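Local coordinates for protein glucoamylase (Thermoanaerobacterium thermosaccharolyticum, PDB 1LF6) that hydrolyses terminal alpha-1,4-linked glucose units successively from the non-reducing ends of glucan chains, probably releasing beta-D-glucose, at residues 294-308 / 651-663. Residues are numbered along the deposited sequence; the frame is centred on the assembly and turned at random.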
ATOM      1  N   ALA A 294       0.008  -1.147  23.791  1.00 28.27           N
ATOM      2  CA  ALA A 294      -0.363  -1.271  22.384  1.00 27.28           C
ATOM      3  C   ALA A 294      -1.665  -0.519  22.122  1.00 26.86           C
ATOM      4  O   ALA A 294      -2.653  -0.713  22.830  1.00 28.15           O
ATOM      5  CB  ALA A 294      -0.515  -2.744  22.014  1.00 27.08           C
ATOM      6  N   ASN A 295      -1.665   0.344  21.108  1.00 25.21           N
ATOM      7  CA  ASN A 295      -2.847   1.137  20.787  1.00 24.14           C
ATOM      8  C   ASN A 295      -3.519   0.720  19.480  1.00 23.44           C
ATOM      9  O   ASN A 295      -3.082  -0.218  18.811  1.00 24.85           O
ATOM     10  CB  ASN A 295      -2.482   2.626  20.745  1.00 24.08           C
ATOM     11  CG  ASN A 295      -1.466   2.954  19.661  1.00 23.63           C
ATOM     12  OD1 ASN A 295      -0.962   4.074  19.587  1.00 23.61           O
ATOM     13  ND2 ASN A 295      -1.164   1.979  18.818  1.00 21.77           N
ATOM     14  N   SER A 296      -4.581   1.426  19.117  1.00 22.88           N
ATOM     15  CA  SER A 296      -5.324   1.103  17.906  1.00 23.72           C
ATOM     16  C   SER A 296      -4.505   1.214  16.627  1.00 20.74           C
ATOM     17  O   SER A 296      -4.584   0.344  15.757  1.00 20.82           O
ATOM     18  CB  SER A 296      -6.568   1.989  17.798  1.00 26.05           C
ATOM     19  OG  SER A 296      -6.213   3.350  17.641  1.00 34.00           O
ATOM     20  N   LEU A 297      -3.717   2.274  16.500  1.00 20.60           N
ATOM     21  CA  LEU A 297      -2.918   2.443  15.290  1.00 19.46           C
ATOM     22  C   LEU A 297      -1.899   1.324  15.160  1.00 18.87           C
ATOM     23  O   LEU A 297      -1.574   0.906  14.053  1.00 19.58           O
ATOM     24  CB  LEU A 297      -2.220   3.806  15.282  1.00 16.81           C
ATOM     25  CG  LEU A 297      -1.509   4.194  13.980  1.00 19.35           C
ATOM     26  CD1 LEU A 297      -2.444   4.015  12.792  1.00 16.21           C
ATOM     27  CD2 LEU A 297      -1.040   5.637  14.070  1.00 18.90           C
ATOM     28  N   TYR A 298      -1.400   0.838  16.293  1.00 18.57           N
ATOM     29  CA  TYR A 298      -0.429  -0.253  16.292  1.00 18.38           C
ATOM     30  C   TYR A 298      -1.087  -1.495  15.703  1.00 17.94           C
ATOM     31  O   TYR A 298      -0.564  -2.109  14.776  1.00 18.10           O
ATOM     32  CB  TYR A 298       0.033  -0.546  17.722  1.00 19.74           C
ATOM     33  CG  TYR A 298       0.733  -1.876  17.906  1.00 19.16           C
ATOM     34  CD1 TYR A 298       2.026  -2.081  17.433  1.00 18.47           C
ATOM     35  CD2 TYR A 298       0.111  -2.921  18.594  1.00 19.68           C
ATOM     36  CE1 TYR A 298       2.693  -3.293  17.648  1.00 20.89           C
ATOM     37  CE2 TYR A 298       0.767  -4.137  18.815  1.00 18.92           C
ATOM     38  CZ  TYR A 298       2.057  -4.315  18.346  1.00 19.60           C
ATOM     39  OH  TYR A 298       2.723  -5.493  18.611  1.00 19.69           O
ATOM     40  N   TYR A 299      -2.237  -1.872  16.248  1.00 18.90           N
ATOM     41  CA  TYR A 299      -2.943  -3.040  15.746  1.00 17.78           C
ATOM     42  C   TYR A 299      -3.405  -2.815  14.304  1.00 17.01           C
ATOM     43  O   TYR A 299      -3.291  -3.706  13.457  1.00 17.28           O
ATOM     44  CB  TYR A 299      -4.132  -3.361  16.663  1.00 18.97           C
ATOM     45  CG  TYR A 299      -3.720  -3.986  17.981  1.00 18.66           C
ATOM     46  CD1 TYR A 299      -3.148  -5.257  18.020  1.00 22.36           C
ATOM     47  CD2 TYR A 299      -3.887  -3.303  19.186  1.00 20.24           C
ATOM     48  CE1 TYR A 299      -2.748  -5.839  19.236  1.00 22.87           C
ATOM     49  CE2 TYR A 299      -3.489  -3.874  20.407  1.00 23.11           C
ATOM     50  CZ  TYR A 299      -2.921  -5.142  20.421  1.00 22.96           C
ATOM     51  OH  TYR A 299      -2.526  -5.700  21.621  1.00 24.21           O
ATOM     52  N   ASN A 300      -3.916  -1.622  14.017  1.00 15.88           N
ATOM     53  CA  ASN A 300      -4.373  -1.321  12.662  1.00 16.40           C
ATOM     54  C   ASN A 300      -3.216  -1.517  11.688  1.00 16.49           C
ATOM     55  O   ASN A 300      -3.366  -2.179  10.657  1.00 16.71           O
ATOM     56  CB  ASN A 300      -4.897   0.123  12.568  1.00 14.54           C
ATOM     57  CG  ASN A 300      -5.615   0.404  11.249  1.00 16.75           C
ATOM     58  OD1 ASN A 300      -5.281   1.351  10.535  1.00 19.67           O
ATOM     59  ND2 ASN A 300      -6.605  -0.415  10.927  1.00 13.86           N
ATOM     60  N   SER A 301      -2.057  -0.949  12.021  1.00 15.65           N
ATOM     61  CA  SER A 301      -0.881  -1.067  11.163  1.00 16.34           C
ATOM     62  C   SER A 301      -0.478  -2.525  10.948  1.00 16.86           C
ATOM     63  O   SER A 301      -0.209  -2.935   9.822  1.00 16.20           O
ATOM     64  CB  SER A 301       0.303  -0.300  11.768  1.00 14.91           C
ATOM     65  OG  SER A 301       0.002   1.082  11.893  1.00 14.08           O
ATOM     66  N   MET A 302      -0.448  -3.308  12.026  1.00 15.32           N
ATOM     67  CA  MET A 302      -0.051  -4.705  11.906  1.00 15.90           C
ATOM     68  C   MET A 302      -1.005  -5.554  11.063  1.00 16.06           C
ATOM     69  O   MET A 302      -0.567  -6.468  10.366  1.00 17.22           O
ATOM     70  CB  MET A 302       0.138  -5.330  13.293  1.00 16.46           C
ATOM     71  CG  MET A 302       1.342  -4.780  14.065  1.00 16.16           C
ATOM     72  SD  MET A 302       2.860  -4.730  13.089  1.00 18.68           S
ATOM     73  CE  MET A 302       3.023  -6.454  12.585  1.00 15.87           C
ATOM     74  N   MET A 303      -2.299  -5.259  11.116  1.00 16.53           N
ATOM     75  CA  MET A 303      -3.264  -6.016  10.324  1.00 16.98           C
ATOM     76  C   MET A 303      -3.091  -5.649   8.853  1.00 16.11           C
ATOM     77  O   MET A 303      -3.118  -6.518   7.972  1.00 15.04           O
ATOM     78  CB  MET A 303      -4.695  -5.703  10.769  1.00 17.12           C
ATOM     79  CG  MET A 303      -4.968  -6.042  12.228  1.00 21.91           C
ATOM     80  SD  MET A 303      -6.704  -5.910  12.706  1.00 23.28           S
ATOM     81  CE  MET A 303      -7.089  -7.557  12.872  1.00 27.65           C
ATOM     82  N   ILE A 304      -2.916  -4.357   8.595  1.00 15.49           N
ATOM     83  CA  ILE A 304      -2.725  -3.880   7.233  1.00 16.66           C
ATOM     84  C   ILE A 304      -1.514  -4.579   6.621  1.00 16.66           C
ATOM     85  O   ILE A 304      -1.573  -5.041   5.482  1.00 17.70           O
ATOM     86  CB  ILE A 304      -2.521  -2.342   7.193  1.00 17.71           C
ATOM     87  CG1 ILE A 304      -3.838  -1.639   7.515  1.00 17.11           C
ATOM     88  CG2 ILE A 304      -1.998  -1.908   5.820  1.00 14.03           C
ATOM     89  CD1 ILE A 304      -3.727  -0.131   7.562  1.00 19.39           C
ATOM     90  N   LEU A 305      -0.422  -4.674   7.377  1.00 18.33           N
ATOM     91  CA  LEU A 305       0.779  -5.338   6.875  1.00 18.86           C
ATOM     92  C   LEU A 305       0.462  -6.808   6.636  1.00 19.00           C
ATOM     93  O   LEU A 305       0.761  -7.364   5.581  1.00 18.74           O
ATOM     94  CB  LEU A 305       1.931  -5.209   7.881  1.00 18.01           C
ATOM     95  CG  LEU A 305       2.421  -3.783   8.157  1.00 21.03           C
ATOM     96  CD1 LEU A 305       3.595  -3.826   9.122  1.00 18.54           C
ATOM     97  CD2 LEU A 305       2.828  -3.101   6.843  1.00 18.33           C
ATOM     98  N   LYS A 306      -0.163  -7.427   7.630  1.00 20.52           N
ATOM     99  CA  LYS A 306      -0.537  -8.829   7.547  1.00 20.25           C
ATOM    100  C   LYS A 306      -1.393  -9.075   6.306  1.00 19.02           C
ATOM    101  O   LYS A 306      -1.254 -10.091   5.634  1.00 17.98           O
ATOM    102  CB  LYS A 306      -1.318  -9.220   8.802  1.00 21.31           C
ATOM    103  CG  LYS A 306      -0.810 -10.469   9.473  1.00 24.64           C
ATOM    104  CD  LYS A 306      -1.021 -11.675   8.606  1.00 24.14           C
ATOM    105  CE  LYS A 306      -0.386 -12.918   9.211  1.00 19.22           C
ATOM    106  NZ  LYS A 306      -0.682 -14.070   8.331  1.00 17.98           N
ATOM    107  N   ALA A 307      -2.278  -8.129   6.013  1.00 19.28           N
ATOM    108  CA  ALA A 307      -3.174  -8.230   4.865  1.00 19.59           C
ATOM    109  C   ALA A 307      -2.521  -7.850   3.534  1.00 21.43           C
ATOM    110  O   ALA A 307      -3.183  -7.876   2.493  1.00 22.37           O
ATOM    111  CB  ALA A 307      -4.403  -7.356   5.101  1.00 18.01           C
ATOM    112  N   SER A 308      -1.232  -7.515   3.555  1.00 20.18           N
ATOM    113  CA  SER A 308      -0.535  -7.111   2.326  1.00 20.06           C
ATOM    114  C   SER A 308       0.314  -8.210   1.694  1.00 18.64           C
ATOM    115  O   SER A 308       1.110  -7.954   0.787  1.00 15.27           O
ATOM    116  CB  SER A 308       0.337  -5.881   2.601  1.00 19.99           C
ATOM    117  OG  SER A 308      -0.466  -4.771   2.961  1.00 25.60           O
ATOM    118  N   PRO A 651      -2.720   2.603   1.803  1.00 15.31           N
ATOM    119  CA  PRO A 651      -1.720   2.744   2.872  1.00 15.31           C
ATOM    120  C   PRO A 651      -0.299   2.470   2.383  1.00 15.31           C
ATOM    121  O   PRO A 651      -0.088   1.558   1.581  1.00 23.12           O
ATOM    122  CB  PRO A 651      -2.179   1.710   3.909  1.00 15.31           C
ATOM    123  CG  PRO A 651      -2.855   0.657   3.073  1.00 15.31           C
ATOM    124  CD  PRO A 651      -3.641   1.488   2.076  1.00 15.31           C
ATOM    125  N   LEU A 652       0.673   3.262   2.841  1.00 20.10           N
ATOM    126  CA  LEU A 652       2.068   3.018   2.464  1.00 18.61           C
ATOM    127  C   LEU A 652       2.561   2.065   3.544  1.00 17.01           C
ATOM    128  O   LEU A 652       2.810   2.471   4.682  1.00 18.58           O
ATOM    129  CB  LEU A 652       2.905   4.308   2.472  1.00 18.24           C
ATOM    130  CG  LEU A 652       4.357   4.135   2.004  1.00 20.61           C
ATOM    131  CD1 LEU A 652       4.376   3.726   0.535  1.00 21.50           C
ATOM    132  CD2 LEU A 652       5.139   5.420   2.183  1.00 21.50           C
ATOM    133  N   ASN A 653       2.680   0.794   3.185  1.00 16.23           N
ATOM    134  CA  ASN A 653       3.088  -0.235   4.131  1.00 15.33           C
ATOM    135  C   ASN A 653       4.373   0.051   4.893  1.00 15.29           C
ATOM    136  O   ASN A 653       4.464  -0.232   6.087  1.00 15.96           O
ATOM    137  CB  ASN A 653       3.160  -1.587   3.415  1.00 16.39           C
ATOM    138  CG  ASN A 653       1.790  -2.054   2.935  1.00 18.47           C
ATOM    139  OD1 ASN A 653       0.760  -1.657   3.492  1.00 18.63           O
ATOM    140  ND2 ASN A 653       1.769  -2.902   1.916  1.00 17.09           N
ATOM    141  N   TRP A 654       5.357   0.622   4.213  1.00 14.20           N
ATOM    142  CA  TRP A 654       6.621   0.965   4.846  1.00 14.39           C
ATOM    143  C   TRP A 654       6.396   2.000   5.962  1.00 15.61           C
ATOM    144  O   TRP A 654       7.029   1.929   7.028  1.00 16.32           O
ATOM    145  CB  TRP A 654       7.578   1.496   3.773  1.00 13.36           C
ATOM    146  CG  TRP A 654       8.950   1.872   4.237  1.00 12.77           C
ATOM    147  CD1 TRP A 654       9.472   1.742   5.494  1.00 12.54           C
ATOM    148  CD2 TRP A 654       9.966   2.489   3.442  1.00 12.75           C
ATOM    149  NE1 TRP A 654      10.753   2.247   5.531  1.00 13.25           N
ATOM    150  CE2 TRP A 654      11.080   2.711   4.284  1.00 12.88           C
ATOM    151  CE3 TRP A 654      10.045   2.877   2.097  1.00 11.27           C
ATOM    152  CZ2 TRP A 654      12.257   3.307   3.821  1.00 14.02           C
ATOM    153  CZ3 TRP A 654      11.210   3.469   1.639  1.00 11.21           C
ATOM    154  CH2 TRP A 654      12.302   3.678   2.500  1.00 12.38           C
ATOM    155  N   ALA A 655       5.489   2.945   5.730  1.00 13.55           N
ATOM    156  CA  ALA A 655       5.203   3.970   6.731  1.00 14.35           C
ATOM    157  C   ALA A 655       4.516   3.366   7.963  1.00 15.18           C
ATOM    158  O   ALA A 655       4.776   3.773   9.094  1.00 14.62           O
ATOM    159  CB  ALA A 655       4.332   5.060   6.126  1.00 14.34           C
ATOM    160  N   HIS A 656       3.629   2.406   7.743  1.00 14.42           N
ATOM    161  CA  HIS A 656       2.952   1.755   8.857  1.00 15.61           C
ATOM    162  C   HIS A 656       3.954   0.919   9.639  1.00 15.41           C
ATOM    163  O   HIS A 656       3.878   0.828  10.865  1.00 15.81           O
ATOM    164  CB  HIS A 656       1.796   0.896   8.344  1.00 14.57           C
ATOM    165  CG  HIS A 656       0.543   1.678   8.097  1.00 16.96           C
ATOM    166  ND1 HIS A 656      -0.264   2.123   9.123  1.00 17.67           N
ATOM    167  CD2 HIS A 656       0.007   2.171   6.956  1.00 16.46           C
ATOM    168  CE1 HIS A 656      -1.240   2.863   8.624  1.00 16.34           C
ATOM    169  NE2 HIS A 656      -1.098   2.908   7.311  1.00 16.38           N
ATOM    170  N   ALA A 657       4.902   0.322   8.923  1.00 15.38           N
ATOM    171  CA  ALA A 657       5.934  -0.485   9.552  1.00 15.60           C
ATOM    172  C   ALA A 657       6.807   0.443  10.390  1.00 16.28           C
ATOM    173  O   ALA A 657       7.193   0.112  11.514  1.00 17.97           O
ATOM    174  CB  ALA A 657       6.771  -1.194   8.485  1.00 14.12           C
ATOM    175  N   GLU A 658       7.103   1.618   9.842  1.00 16.77           N
ATOM    176  CA  GLU A 658       7.921   2.590  10.552  1.00 15.33           C
ATOM    177  C   GLU A 658       7.187   3.044  11.813  1.00 15.60           C
ATOM    178  O   GLU A 658       7.805   3.195  12.861  1.00 14.49           O
ATOM    179  CB  GLU A 658       8.217   3.800   9.661  1.00 16.01           C
ATOM    180  CG  GLU A 658       9.217   4.793  10.258  1.00 16.37           C
ATOM    181  CD  GLU A 658      10.632   4.237  10.348  1.00 14.89           C
ATOM    182  OE1 GLU A 658      10.876   3.128   9.830  1.00 13.67           O
ATOM    183  OE2 GLU A 658      11.501   4.918  10.934  1.00 15.79           O
ATOM    184  N   TYR A 659       5.874   3.265  11.718  1.00 15.88           N
ATOM    185  CA  TYR A 659       5.115   3.689  12.894  1.00 15.76           C
ATOM    186  C   TYR A 659       5.176   2.626  13.986  1.00 14.49           C
ATOM    187  O   TYR A 659       5.388   2.940  15.155  1.00 16.88           O
ATOM    188  CB  TYR A 659       3.642   3.978  12.563  1.00 15.74           C
ATOM    189  CG  TYR A 659       2.822   4.207  13.820  1.00 15.62           C
ATOM    190  CD1 TYR A 659       2.159   3.149  14.446  1.00 14.00           C
ATOM    191  CD2 TYR A 659       2.806   5.452  14.448  1.00 14.95           C
ATOM    192  CE1 TYR A 659       1.509   3.323  15.668  1.00 17.33           C
ATOM    193  CE2 TYR A 659       2.159   5.636  15.672  1.00 16.58           C
ATOM    194  CZ  TYR A 659       1.517   4.566  16.275  1.00 17.29           C
ATOM    195  OH  TYR A 659       0.899   4.732  17.491  1.00 20.34           O
ATOM    196  N   VAL A 660       4.980   1.372  13.602  1.00 15.72           N
ATOM    197  CA  VAL A 660       5.027   0.270  14.560  1.00 15.17           C
ATOM    198  C   VAL A 660       6.376   0.236  15.277  1.00 15.40           C
ATOM    199  O   VAL A 660       6.433   0.186  16.505  1.00 14.15           O
ATOM    200  CB  VAL A 660       4.789  -1.083  13.850  1.00 15.40           C
ATOM    201  CG1 VAL A 660       5.063  -2.245  14.801  1.00 16.86           C
ATOM    202  CG2 VAL A 660       3.364  -1.147  13.358  1.00 14.89           C
ATOM    203  N   ILE A 661       7.459   0.277  14.505  1.00 15.88           N
ATOM    204  CA  ILE A 661       8.801   0.238  15.075  1.00 15.78           C
ATOM    205  C   ILE A 661       9.095   1.451  15.957  1.00 15.52           C
ATOM    206  O   ILE A 661       9.748   1.324  16.997  1.00 16.44           O
ATOM    207  CB  ILE A 661       9.860   0.118  13.946  1.00 17.55           C
ATOM    208  CG1 ILE A 661       9.734  -1.258  13.282  1.00 19.04           C
ATOM    209  CG2 ILE A 661      11.263   0.304  14.502  1.00 18.27           C
ATOM    210  CD1 ILE A 661      10.461  -1.387  11.958  1.00 20.35           C
ATOM    211  N   LEU A 662       8.606   2.622  15.555  1.00 13.03           N
ATOM    212  CA  LEU A 662       8.819   3.849  16.329  1.00 13.03           C
ATOM    213  C   LEU A 662       8.033   3.795  17.633  1.00 13.57           C
ATOM    214  O   LEU A 662       8.555   4.099  18.705  1.00 15.54           O
ATOM    215  CB  LEU A 662       8.368   5.068  15.521  1.00 12.40           C
ATOM    216  CG  LEU A 662       8.357   6.394  16.281  1.00 12.21           C
ATOM    217  CD1 LEU A 662       9.763   6.694  16.778  1.00 11.76           C
ATOM    218  CD2 LEU A 662       7.839   7.509  15.382  1.00 11.14           C
ATOM    219  N   PHE A 663       6.764   3.420  17.517  1.00 15.73           N
ATOM    220  CA  PHE A 663       5.869   3.294  18.657  1.00 16.27           C
ATOM    221  C   PHE A 663       6.503   2.394  19.720  1.00 16.24           C
ATOM    222  O   PHE A 663       6.579   2.758  20.893  1.00 18.29           O
ATOM    223  CB  PHE A 663       4.537   2.695  18.186  1.00 16.16           C
ATOM    224  CG  PHE A 663       3.581   2.374  19.301  1.00 18.02           C
ATOM    225  CD1 PHE A 663       2.940   3.386  19.998  1.00 19.28           C
ATOM    226  CD2 PHE A 663       3.339   1.051  19.665  1.00 19.06           C
ATOM    227  CE1 PHE A 663       2.066   3.091  21.048  1.00 21.78           C
ATOM    228  CE2 PHE A 663       2.472   0.741  20.709  1.00 19.23           C
ATOM    229  CZ  PHE A 663       1.833   1.762  21.402  1.00 21.14           C
TER
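Ser301 and His656 meet at the centre of a helix pair in the (alpha/alpha) barrel of this family 15 glycosidase, where helix 296-306 packs against helix 653-668, the two segments lying 343 residues apart at their closest ends. The axes of the two segments approach to 9.1 Å and run roughly antiparallel, at 139°. The pair illustrates how a short chain of hydrogen bonds can be buried among apolar contacts. His656 presents its ring edge, and ND1 donates nearly in plane to Ser301 OG (3.0 Å). The hydroxyl in turn donates to Leu297 O, a carbonyl that also accepts from the backbone N of Ser301, from the opposite face of its plane. Ile304 CD1 lies over one imidazole face, toward the rim. One turn along, Leu297 CD2 sits over the centre of the Tyr659 ring in a CH-pi contact, 3.6 Å from the centroid; with CG of Tyr659 anti to its own N (chi1 171°), the ring reaches across the interface, and its hydroxyl is hydrogen-bonded to Glu625 OE1 of helix 618-627. Replacing Tyr659 with an alanine would probably leave Leu297 without its aromatic floor and Glu625 without this hydroxyl partner. Phe663 lies obliquely to the Tyr298 ring, their planes 32° apart. On the flank facing helix 342-355, the bent chain of Met302 sets SD against both methyls of Val660, 3.6 Å from CG2 and 3.7 Å from CG1.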